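Prophenoloxidase b (Marsupenaeus japonicus, PDB 3WKY) is a type 3 copper protein, the zymogen form of a phenoloxidase that probably hydroxylates monophenols and oxidises o-diphenols after activation. Local coordinates at residues 480-485 with 574-579; 446-451 with 578-583; 81-86 with 110-115. All coordinates share one frame; numbering follows the deposited sequence.

Contact 1 of 3, residues 480-485 with 574-579. Unlike the reference sequence in segment 574-579: Arg576 (reference Gln). With NAG (2-acetamido-2-deoxy-beta-D-glucopyranose), chain F.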
loop_
_atom_site.group_PDB
_atom_site.type_symbol
_atom_site.label_atom_id
_atom_site.label_comp_id
_atom_site.label_asym_id
_atom_site.label_seq_id
_atom_site.Cartn_x
_atom_site.Cartn_y
_atom_site.Cartn_z
ATOM N N LEU A 480 18.068 -7.032 -39.467
ATOM C CA LEU A 480 18.949 -8.151 -39.153
ATOM C C LEU A 480 18.922 -9.071 -40.369
ATOM O O LEU A 480 17.893 -9.178 -41.041
ATOM C CB LEU A 480 18.451 -8.910 -37.922
ATOM C CG LEU A 480 19.471 -9.910 -37.395
ATOM C CD1 LEU A 480 20.601 -9.131 -36.753
ATOM C CD2 LEU A 480 18.862 -10.926 -36.430
ATOM N N GLU A 481 20.049 -9.730 -40.652
ATOM C CA GLU A 481 20.141 -10.624 -41.795
ATOM C C GLU A 481 21.166 -11.701 -41.485
ATOM O O GLU A 481 21.875 -11.607 -40.483
ATOM C CB GLU A 481 20.559 -9.846 -43.054
ATOM C CG GLU A 481 19.417 -9.528 -44.017
ATOM C CD GLU A 481 18.885 -10.762 -44.734
ATOM O OE1 GLU A 481 19.371 -11.892 -44.465
ATOM O OE2 GLU A 481 17.975 -10.604 -45.580
ATOM N N HIS A 482 21.247 -12.721 -42.338
ATOM C CA HIS A 482 22.201 -13.805 -42.141
ATOM C C HIS A 482 22.564 -14.374 -43.510
ATOM O O HIS A 482 21.757 -14.306 -44.431
ATOM C CB HIS A 482 21.559 -14.914 -41.302
ATOM C CG HIS A 482 20.461 -15.642 -42.012
ATOM N ND1 HIS A 482 20.687 -16.770 -42.777
ATOM C CD2 HIS A 482 19.132 -15.392 -42.103
ATOM C CE1 HIS A 482 19.546 -17.190 -43.289
ATOM N NE2 HIS A 482 18.584 -16.368 -42.897
ATOM N N PRO A 483 23.780 -14.930 -43.649
ATOM C CA PRO A 483 24.158 -15.664 -44.871
ATOM C C PRO A 483 23.363 -16.955 -45.016
ATOM O O PRO A 483 22.965 -17.524 -43.990
ATOM C CB PRO A 483 25.633 -16.021 -44.626
ATOM C CG PRO A 483 26.112 -15.043 -43.608
ATOM C CD PRO A 483 24.916 -14.747 -42.728
ATOM N N ASP A 484 23.140 -17.427 -46.244
ATOM C CA ASP A 484 22.580 -18.767 -46.437
ATOM C C ASP A 484 23.452 -19.807 -45.741
ATOM O O ASP A 484 24.662 -19.619 -45.592
ATOM C CB ASP A 484 22.498 -19.143 -47.924
ATOM C CG ASP A 484 21.483 -18.319 -48.697
ATOM O OD1 ASP A 484 20.577 -17.722 -48.078
ATOM O OD2 ASP A 484 21.591 -18.287 -49.944
ATOM N N PHE A 485 22.838 -20.905 -45.313
ATOM C CA PHE A 485 23.590 -22.040 -44.812
ATOM C C PHE A 485 22.921 -23.332 -45.242
ATOM O O PHE A 485 21.755 -23.340 -45.644
ATOM C CB PHE A 485 23.744 -22.002 -43.280
ATOM C CG PHE A 485 22.440 -22.069 -42.526
ATOM C CD1 PHE A 485 21.719 -20.912 -42.261
ATOM C CD2 PHE A 485 21.958 -23.281 -42.043
ATOM C CE1 PHE A 485 20.520 -20.964 -41.563
ATOM C CE2 PHE A 485 20.763 -23.343 -41.340
ATOM C CZ PHE A 485 20.042 -22.178 -41.098
ATOM N N TRP A 574 7.668 -17.194 -42.087
ATOM C CA TRP A 574 8.598 -16.654 -41.095
ATOM C C TRP A 574 9.600 -15.816 -41.887
ATOM O O TRP A 574 9.996 -16.224 -42.970
ATOM C CB TRP A 574 9.323 -17.760 -40.324
ATOM C CG TRP A 574 10.192 -17.171 -39.251
ATOM C CD1 TRP A 574 11.542 -16.968 -39.300
ATOM C CD2 TRP A 574 9.751 -16.639 -37.993
ATOM N NE1 TRP A 574 11.973 -16.368 -38.137
ATOM C CE2 TRP A 574 10.894 -16.152 -37.320
ATOM C CE3 TRP A 574 8.509 -16.549 -37.364
ATOM C CZ2 TRP A 574 10.827 -15.573 -36.045
ATOM C CZ3 TRP A 574 8.441 -15.969 -36.097
ATOM C CH2 TRP A 574 9.590 -15.494 -35.455
ATOM N N PRO A 575 9.990 -14.630 -41.384
ATOM C CA PRO A 575 10.911 -13.812 -42.191
ATOM C C PRO A 575 12.265 -14.486 -42.405
ATOM O O PRO A 575 12.921 -14.868 -41.430
ATOM C CB PRO A 575 11.097 -12.550 -41.342
ATOM C CG PRO A 575 9.853 -12.468 -40.527
ATOM C CD PRO A 575 9.504 -13.901 -40.196
ATOM N N ARG A 576 12.686 -14.627 -43.662
ATOM C CA ARG A 576 13.965 -15.277 -43.931
ATOM C C ARG A 576 15.092 -14.547 -43.212
ATOM O O ARG A 576 16.025 -15.180 -42.706
ATOM C CB ARG A 576 14.263 -15.375 -45.442
ATOM C CG ARG A 576 15.560 -16.151 -45.733
ATOM C CD ARG A 576 16.288 -15.674 -47.007
ATOM N NE ARG A 576 17.710 -16.034 -46.982
ATOM C CZ ARG A 576 18.662 -15.298 -46.403
ATOM N NH1 ARG A 576 18.352 -14.152 -45.802
ATOM N NH2 ARG A 576 19.930 -15.703 -46.421
ATOM N N ASN A 577 14.993 -13.221 -43.137
ATOM C CA ASN A 577 16.056 -12.436 -42.515
ATOM C C ASN A 577 16.161 -12.645 -41.000
ATOM O O ASN A 577 17.201 -12.337 -40.397
ATOM C CB ASN A 577 15.936 -10.948 -42.863
ATOM C CG ASN A 577 14.767 -10.269 -42.158
ATOM O OD1 ASN A 577 13.613 -10.504 -42.498
ATOM N ND2 ASN A 577 15.069 -9.418 -41.180
ATOM N N LEU A 578 15.101 -13.187 -40.398
ATOM C CA LEU A 578 15.120 -13.516 -38.958
ATOM C C LEU A 578 15.170 -15.017 -38.720
ATOM O O LEU A 578 14.829 -15.505 -37.642
ATOM C CB LEU A 578 13.908 -12.904 -38.226
ATOM C CG LEU A 578 13.731 -11.391 -38.354
ATOM C CD1 LEU A 578 12.493 -10.936 -37.552
ATOM C CD2 LEU A 578 14.978 -10.621 -37.890
ATOM N N GLN A 579 15.611 -15.764 -39.727
ATOM C CA GLN A 579 15.654 -17.212 -39.615
ATOM C C GLN A 579 16.688 -17.691 -38.593
ATOM O O GLN A 579 16.541 -18.762 -38.003
ATOM C CB GLN A 579 15.964 -17.802 -40.990
ATOM C CG GLN A 579 16.025 -19.298 -41.057
ATOM C CD GLN A 579 16.142 -19.741 -42.502
ATOM O OE1 GLN A 579 16.540 -18.943 -43.361
ATOM N NE2 GLN A 579 15.773 -20.992 -42.787
HETATM C C1 NAG F . 18.043 -17.505 -50.499
HETATM C C2 NAG F . 18.808 -17.491 -51.826
HETATM C C3 NAG F . 19.591 -16.190 -51.948
HETATM C C4 NAG F . 18.635 -15.011 -51.842
HETATM C C5 NAG F . 17.731 -15.128 -50.617
HETATM C C6 NAG F . 16.610 -14.099 -50.700
HETATM C C7 NAG F . 19.523 -19.493 -53.005
HETATM C C8 NAG F . 20.724 -20.300 -53.400
HETATM N N2 NAG F . 19.674 -18.651 -51.980
HETATM O O3 NAG F . 20.263 -16.134 -53.184
HETATM O O4 NAG F . 19.368 -13.807 -51.767
HETATM O O5 NAG F . 17.140 -16.412 -50.514
HETATM O O6 NAG F . 15.612 -14.592 -51.567
HETATM O O7 NAG F . 18.460 -19.620 -53.616
HETATM O O HOH W 1 16.148 -12.224 -46.514
#
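Arg576 lies flat over His482 and bridges Glu481 to Asp484, tying the loop ahead of strand 588-598 to the end of strand 472-481 and the turn that follows it in the hemocyanin-type Ig-like domain. The stack is almost parallel: guanidinium and imidazole planes differ by 6°, their centres 4.0 Å apart, with Arg576 NH2 over the ring towards its rim. His482 CG lies between the backbone N and the carbonyl carbon (chi1 68°), and chi2 of 90° then sets the ring plane.

Two salt bridges meet the guanidinium at its edge. Glu481 OE1 accepts Arg576 NH1 at 2.8 Å through its syn lone pair and uses the anti one for the backbone N of His482. Asp484 OD1 takes Arg576 NH2 at 2.7 Å, on its anti side and out of the carboxylate plane. Glu481 OE2 pairs with Lys453 and, through a water, with Arg576 NH1. An alanine in place of Glu481 would probably leave Lys453 and Arg576 NH1 without their carboxylate mate, and the backbone N of His482 without this acceptor.

Hydrogen bonds to backbone carbonyls complete the junction. Arg576 NH2 also donates to His482 O (3.0 Å), while His482 NE2 returns a weak bond to Arg576 O. Asn577 ND2 reaches Leu480 O at 2.8 Å and is shared with Asp192. On the glycan side, Asp484 OD2 accepts N2 of an N-acetylglucosamine at 2.8 Å.

Contact 2 of 3, residues 446-451 with 578-583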
loop_
_atom_site.group_PDB
_atom_site.type_symbol
_atom_site.label_atom_id
_atom_site.label_comp_id
_atom_site.label_asym_id
_atom_site.label_seq_id
_atom_site.Cartn_x
_atom_site.Cartn_y
_atom_site.Cartn_z
ATOM N N LEU A 446 27.386 -20.096 -37.594
ATOM C CA LEU A 446 26.477 -19.250 -38.367
ATOM C C LEU A 446 26.684 -17.798 -37.967
ATOM O O LEU A 446 27.068 -17.510 -36.826
ATOM C CB LEU A 446 25.019 -19.651 -38.120
ATOM C CG LEU A 446 24.634 -21.091 -38.477
ATOM C CD1 LEU A 446 23.148 -21.323 -38.227
ATOM C CD2 LEU A 446 24.980 -21.393 -39.928
ATOM N N HIS A 447 26.446 -16.877 -38.899
ATOM C CA HIS A 447 26.613 -15.463 -38.584
ATOM C C HIS A 447 25.337 -14.668 -38.794
ATOM O O HIS A 447 24.439 -15.078 -39.524
ATOM C CB HIS A 447 27.726 -14.823 -39.424
ATOM C CG HIS A 447 29.100 -15.288 -39.070
ATOM N ND1 HIS A 447 29.751 -16.279 -39.772
ATOM C CD2 HIS A 447 29.950 -14.900 -38.087
ATOM C CE1 HIS A 447 30.945 -16.480 -39.238
ATOM N NE2 HIS A 447 31.090 -15.657 -38.217
ATOM N N THR A 448 25.265 -13.528 -38.123
ATOM C CA THR A 448 24.195 -12.570 -38.382
ATOM C C THR A 448 24.810 -11.193 -38.425
ATOM O O THR A 448 25.908 -10.968 -37.906
ATOM C CB THR A 448 23.051 -12.571 -37.329
ATOM O OG1 THR A 448 23.537 -12.063 -36.082
ATOM C CG2 THR A 448 22.462 -13.962 -37.141
ATOM N N PHE A 449 24.137 -10.271 -39.108
ATOM C CA PHE A 449 24.608 -8.883 -39.194
ATOM C C PHE A 449 23.488 -7.976 -39.692
ATOM O O PHE A 449 22.443 -8.464 -40.125
ATOM C CB PHE A 449 25.844 -8.764 -40.105
ATOM C CG PHE A 449 25.790 -9.648 -41.320
ATOM C CD1 PHE A 449 24.832 -9.450 -42.305
ATOM C CD2 PHE A 449 26.705 -10.674 -41.477
ATOM C CE1 PHE A 449 24.780 -10.266 -43.423
ATOM C CE2 PHE A 449 26.663 -11.495 -42.593
ATOM C CZ PHE A 449 25.700 -11.288 -43.566
ATOM N N PHE A 450 23.687 -6.664 -39.629
ATOM C CA PHE A 450 22.659 -5.757 -40.135
ATOM C C PHE A 450 22.951 -5.307 -41.564
ATOM O O PHE A 450 24.099 -5.041 -41.915
ATOM C CB PHE A 450 22.456 -4.551 -39.213
ATOM C CG PHE A 450 21.737 -4.891 -37.939
ATOM C CD1 PHE A 450 20.346 -4.882 -37.890
ATOM C CD2 PHE A 450 22.446 -5.241 -36.796
ATOM C CE1 PHE A 450 19.675 -5.208 -36.714
ATOM C CE2 PHE A 450 21.784 -5.569 -35.616
ATOM C CZ PHE A 450 20.400 -5.550 -35.575
ATOM N N THR A 451 21.893 -5.240 -42.367
ATOM C CA THR A 451 21.976 -4.881 -43.778
ATOM C C THR A 451 20.799 -3.960 -44.111
ATOM O O THR A 451 19.687 -4.167 -43.625
ATOM C CB THR A 451 21.922 -6.155 -44.667
ATOM O OG1 THR A 451 23.159 -6.873 -44.564
ATOM C CG2 THR A 451 21.693 -5.809 -46.127
ATOM N N LEU A 578 15.101 -13.187 -40.398
ATOM C CA LEU A 578 15.120 -13.516 -38.958
ATOM C C LEU A 578 15.170 -15.017 -38.720
ATOM O O LEU A 578 14.829 -15.505 -37.642
ATOM C CB LEU A 578 13.908 -12.904 -38.226
ATOM C CG LEU A 578 13.731 -11.391 -38.354
ATOM C CD1 LEU A 578 12.493 -10.936 -37.552
ATOM C CD2 LEU A 578 14.978 -10.621 -37.890
ATOM N N GLN A 579 15.611 -15.764 -39.727
ATOM C CA GLN A 579 15.654 -17.212 -39.615
ATOM C C GLN A 579 16.688 -17.691 -38.593
ATOM O O GLN A 579 16.541 -18.762 -38.003
ATOM C CB GLN A 579 15.964 -17.802 -40.990
ATOM C CG GLN A 579 16.025 -19.298 -41.057
ATOM C CD GLN A 579 16.142 -19.741 -42.502
ATOM O OE1 GLN A 579 16.540 -18.943 -43.361
ATOM N NE2 GLN A 579 15.773 -20.992 -42.787
ATOM N N VAL A 580 17.737 -16.898 -38.391
ATOM C CA VAL A 580 18.810 -17.254 -37.470
ATOM C C VAL A 580 18.763 -16.271 -36.302
ATOM O O VAL A 580 18.740 -15.060 -36.521
ATOM C CB VAL A 580 20.181 -17.172 -38.192
ATOM C CG1 VAL A 580 21.356 -17.411 -37.218
ATOM C CG2 VAL A 580 20.222 -18.190 -39.358
ATOM N N PRO A 581 18.732 -16.782 -35.059
ATOM C CA PRO A 581 18.819 -15.863 -33.906
ATOM C C PRO A 581 20.092 -15.012 -33.992
ATOM O O PRO A 581 21.086 -15.466 -34.553
ATOM C CB PRO A 581 18.893 -16.815 -32.706
ATOM C CG PRO A 581 18.147 -18.047 -33.165
ATOM C CD PRO A 581 18.520 -18.182 -34.643
ATOM N N ARG A 582 20.055 -13.798 -33.449
ATOM C CA ARG A 582 21.176 -12.856 -33.557
ATOM C C ARG A 582 22.516 -13.449 -33.135
ATOM O O ARG A 582 23.525 -13.296 -33.838
ATOM C CB ARG A 582 20.897 -11.603 -32.716
ATOM C CG ARG A 582 21.994 -10.533 -32.746
ATOM C CD ARG A 582 21.767 -9.544 -31.592
ATOM N NE ARG A 582 22.698 -8.413 -31.542
ATOM C CZ ARG A 582 23.874 -8.416 -30.911
ATOM N NH1 ARG A 582 24.313 -9.507 -30.292
ATOM N NH2 ARG A 582 24.629 -7.322 -30.911
ATOM N N GLY A 583 22.533 -14.127 -31.991
ATOM C CA GLY A 583 23.787 -14.610 -31.438
ATOM C C GLY A 583 24.597 -13.454 -30.872
ATOM O O GLY A 583 24.108 -12.316 -30.779
#
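Thr448 turns its two branches to different parts of the segment 578-583: its hydroxyl meets the backbone of Arg582, and its methyl lies against Val580 and the carbonyl of Pro581. In one of its two modelled conformers, OG1 sits between the backbone N and the carbonyl carbon (chi1 69°). From there it donates to Arg582 O, OG1 to O 2.6 Å, in the carbonyl plane and on a lone pair. The same hydroxyl oxygen is hydrogen-bonded to His664 ND1, from the end of the adjoining strand 655-664.

The methyl CG2 of Thr448 meets Val580 CG1 at 3.6 Å and lies 3.3 Å from Pro581 O. Val580 presents this branch because its CG1 is anti to the backbone N, and both residues aim their CB atoms at the opposite segment. Leu446, two residues back on the same side of strand 445-456, adds a looser apolar contact, its CB 4.4 Å from Val580 CG1. Phe485 packs on both Leu446 and Val580, and Ile662 also touches Val580, extending this apolar patch within the Ig-like domain.

Arg582 behaves differently. Its CB points away from strand 445-456 and the chain is extended from CG to NE; in one of two modelled conformers, its NH1 donates to Gly583 O at 2.9 Å, in a bond bent to 135°. The backbone N of Arg582 is held by Glu236, and that of Gly583 by Ser239, both in the last turn of helix 218-239.

The irregular loop thus lies against the strand through an apolar patch and one side-chain hydrogen bond, without backbone pairing between the segments. Since the Thr448 proton goes to Arg582 O, the hydroxyl would probably act as acceptor towards His664 ND1.

Contact 3 of 3, residues 81-86 with 110-115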
loop_
_atom_site.group_PDB
_atom_site.type_symbol
_atom_site.label_atom_id
_atom_site.label_comp_id
_atom_site.label_asym_id
_atom_site.label_seq_id
_atom_site.Cartn_x
_atom_site.Cartn_y
_atom_site.Cartn_z
ATOM N N LYS A 81 -15.032 -10.593 -42.100
ATOM C CA LYS A 81 -15.580 -11.880 -42.507
ATOM C C LYS A 81 -16.750 -11.680 -43.479
ATOM O O LYS A 81 -16.879 -12.406 -44.472
ATOM C CB LYS A 81 -16.054 -12.659 -41.288
ATOM C CG LYS A 81 -16.515 -14.078 -41.587
ATOM C CD LYS A 81 -17.088 -14.733 -40.332
ATOM C CE LYS A 81 -17.344 -16.211 -40.568
ATOM N NZ LYS A 81 -17.930 -16.852 -39.369
ATOM N N ASP A 82 -17.594 -10.692 -43.194
ATOM C CA ASP A 82 -18.765 -10.420 -44.032
ATOM C C ASP A 82 -18.395 -9.877 -45.419
ATOM O O ASP A 82 -18.997 -10.275 -46.417
ATOM C CB ASP A 82 -19.742 -9.469 -43.329
ATOM C CG ASP A 82 -20.454 -10.120 -42.151
ATOM O OD1 ASP A 82 -20.299 -11.345 -41.961
ATOM O OD2 ASP A 82 -21.178 -9.402 -41.420
ATOM N N LEU A 83 -17.410 -8.983 -45.486
ATOM C CA LEU A 83 -16.923 -8.463 -46.768
ATOM C C LEU A 83 -16.197 -9.529 -47.583
ATOM O O LEU A 83 -16.443 -9.684 -48.783
ATOM C CB LEU A 83 -15.995 -7.265 -46.565
ATOM C CG LEU A 83 -15.442 -6.615 -47.835
ATOM C CD1 LEU A 83 -16.573 -6.204 -48.781
ATOM C CD2 LEU A 83 -14.554 -5.417 -47.507
ATOM N N SER A 84 -15.292 -10.261 -46.940
ATOM C CA SER A 84 -14.548 -11.295 -47.648
ATOM C C SER A 84 -15.491 -12.365 -48.191
ATOM O O SER A 84 -15.213 -12.966 -49.227
ATOM C CB SER A 84 -13.478 -11.922 -46.744
ATOM O OG SER A 84 -14.072 -12.542 -45.624
ATOM N N LYS A 85 -16.600 -12.601 -47.493
ATOM C CA LYS A 85 -17.572 -13.606 -47.921
ATOM C C LYS A 85 -18.060 -13.312 -49.339
ATOM O O LYS A 85 -18.156 -14.214 -50.174
ATOM C CB LYS A 85 -18.759 -13.662 -46.956
ATOM C CG LYS A 85 -19.917 -14.544 -47.442
ATOM C CD LYS A 85 -21.123 -14.453 -46.523
ATOM C CE LYS A 85 -22.351 -15.113 -47.142
ATOM N NZ LYS A 85 -22.165 -16.574 -47.337
ATOM N N VAL A 86 -18.349 -12.043 -49.609
ATOM C CA VAL A 86 -18.794 -11.627 -50.931
ATOM C C VAL A 86 -17.680 -11.784 -51.963
ATOM O O VAL A 86 -17.927 -12.267 -53.067
ATOM C CB VAL A 86 -19.326 -10.173 -50.918
ATOM C CG1 VAL A 86 -19.773 -9.750 -52.310
ATOM C CG2 VAL A 86 -20.470 -10.043 -49.928
ATOM N N ALA A 110 -8.834 -0.230 -44.059
ATOM C CA ALA A 110 -8.099 -1.339 -43.446
ATOM C C ALA A 110 -8.937 -2.616 -43.438
ATOM O O ALA A 110 -8.415 -3.716 -43.631
ATOM C CB ALA A 110 -7.622 -0.971 -42.030
ATOM N N VAL A 111 -10.239 -2.466 -43.222
ATOM C CA VAL A 111 -11.164 -3.586 -43.314
ATOM C C VAL A 111 -11.173 -4.121 -44.753
ATOM O O VAL A 111 -11.158 -5.336 -44.976
ATOM C CB VAL A 111 -12.584 -3.171 -42.861
ATOM C CG1 VAL A 111 -13.631 -4.214 -43.271
ATOM C CG2 VAL A 111 -12.612 -2.952 -41.341
ATOM N N PHE A 112 -11.146 -3.210 -45.722
ATOM C CA PHE A 112 -11.082 -3.585 -47.143
ATOM C C PHE A 112 -9.836 -4.424 -47.445
ATOM O O PHE A 112 -9.933 -5.521 -48.019
ATOM C CB PHE A 112 -11.113 -2.323 -48.013
ATOM C CG PHE A 112 -11.016 -2.594 -49.493
ATOM C CD1 PHE A 112 -12.137 -2.989 -50.212
ATOM C CD2 PHE A 112 -9.809 -2.440 -50.162
ATOM C CE1 PHE A 112 -12.057 -3.228 -51.575
ATOM C CE2 PHE A 112 -9.717 -2.685 -51.528
ATOM C CZ PHE A 112 -10.844 -3.080 -52.234
ATOM N N LEU A 113 -8.670 -3.912 -47.056
ATOM C CA LEU A 113 -7.405 -4.623 -47.227
ATOM C C LEU A 113 -7.368 -5.980 -46.539
ATOM O O LEU A 113 -6.882 -6.955 -47.118
ATOM C CB LEU A 113 -6.229 -3.765 -46.747
ATOM C CG LEU A 113 -5.936 -2.557 -47.627
ATOM C CD1 LEU A 113 -4.831 -1.722 -47.031
ATOM C CD2 LEU A 113 -5.559 -3.030 -49.037
ATOM N N ALA A 114 -7.868 -6.053 -45.308
ATOM C CA ALA A 114 -7.871 -7.321 -44.573
ATOM C C ALA A 114 -8.716 -8.360 -45.301
ATOM O O ALA A 114 -8.294 -9.504 -45.484
ATOM C CB ALA A 114 -8.389 -7.113 -43.150
ATOM N N ALA A 115 -9.910 -7.949 -45.720
ATOM C CA ALA A 115 -10.814 -8.820 -46.472
ATOM C C ALA A 115 -10.172 -9.328 -47.772
ATOM O O ALA A 115 -10.342 -10.499 -48.144
ATOM C CB ALA A 115 -12.142 -8.085 -46.763
#
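Leu83 reaches across to the helix containing Val111, Phe112 and Ala115, and its CD2 does most of the touching. That methyl meets Ala115 CB at 3.7 Å and lies 3.9 Å from Phe112 CA, so it rests on the helix backbone as much as on side chains. It comes to the Phe112 ring obliquely, with CD1 of the ring at 4.4 Å, and Val111 CG1 is more distant still. Leu83 CG, anti to the backbone N (chi1 -179°), also abuts Ala115 CB, at 3.8 Å. Next to it, Ser84 CB lies 3.7 Å from Ala115 O and somewhat farther from the methyl of Ala115.

These residues join helix 74-89 to helix 109-122 in the hemocyanin all-alpha domain. The segment axes approach to 8.8 Å and cross at -52°, close to the angle expected when i, i+4 ridges of both helices pack into each other's grooves; Val111 and Ala115 have this spacing on one helix, Leu83 and Phe87 on the other. The small Ala115 lets the backbones come near each other at this point.

Further out, Phe87 packs on both Phe112 and Ala115, and Phe112 also touches Val103 of helix 93-103. Ser84 OG turns back to its own helix, hydrogen-bonded to Val80 O, with Lys81 O also close by, while its side chain also touches His118 and Thr119. The hydroxyl of Thr119 hydrogen-bonds to Ala115 O, the same oxygen that lies beside Ser84 CB.

In the fold
Contact 3 comes first along the chain and closes before the other two open. It belongs to the all-alpha domain, on the opposite side of the chain's centre, its own centre about 32 Å from that of contact 1 and 36 Å from that of contact 2. Contacts 1 and 2 lie in the Ig-like domain with centres about 6 Å apart. They share Leu578 and Gln579, and their other segments sit on neighbouring antiparallel strands, 472-481 and 445-456, joined where Glu481 N probably bonds to Phe449 O. One loop is therefore fastened to two adjacent strands of the mixed sheet, whereas contact 3 independently joins two helices of the N-terminal domain.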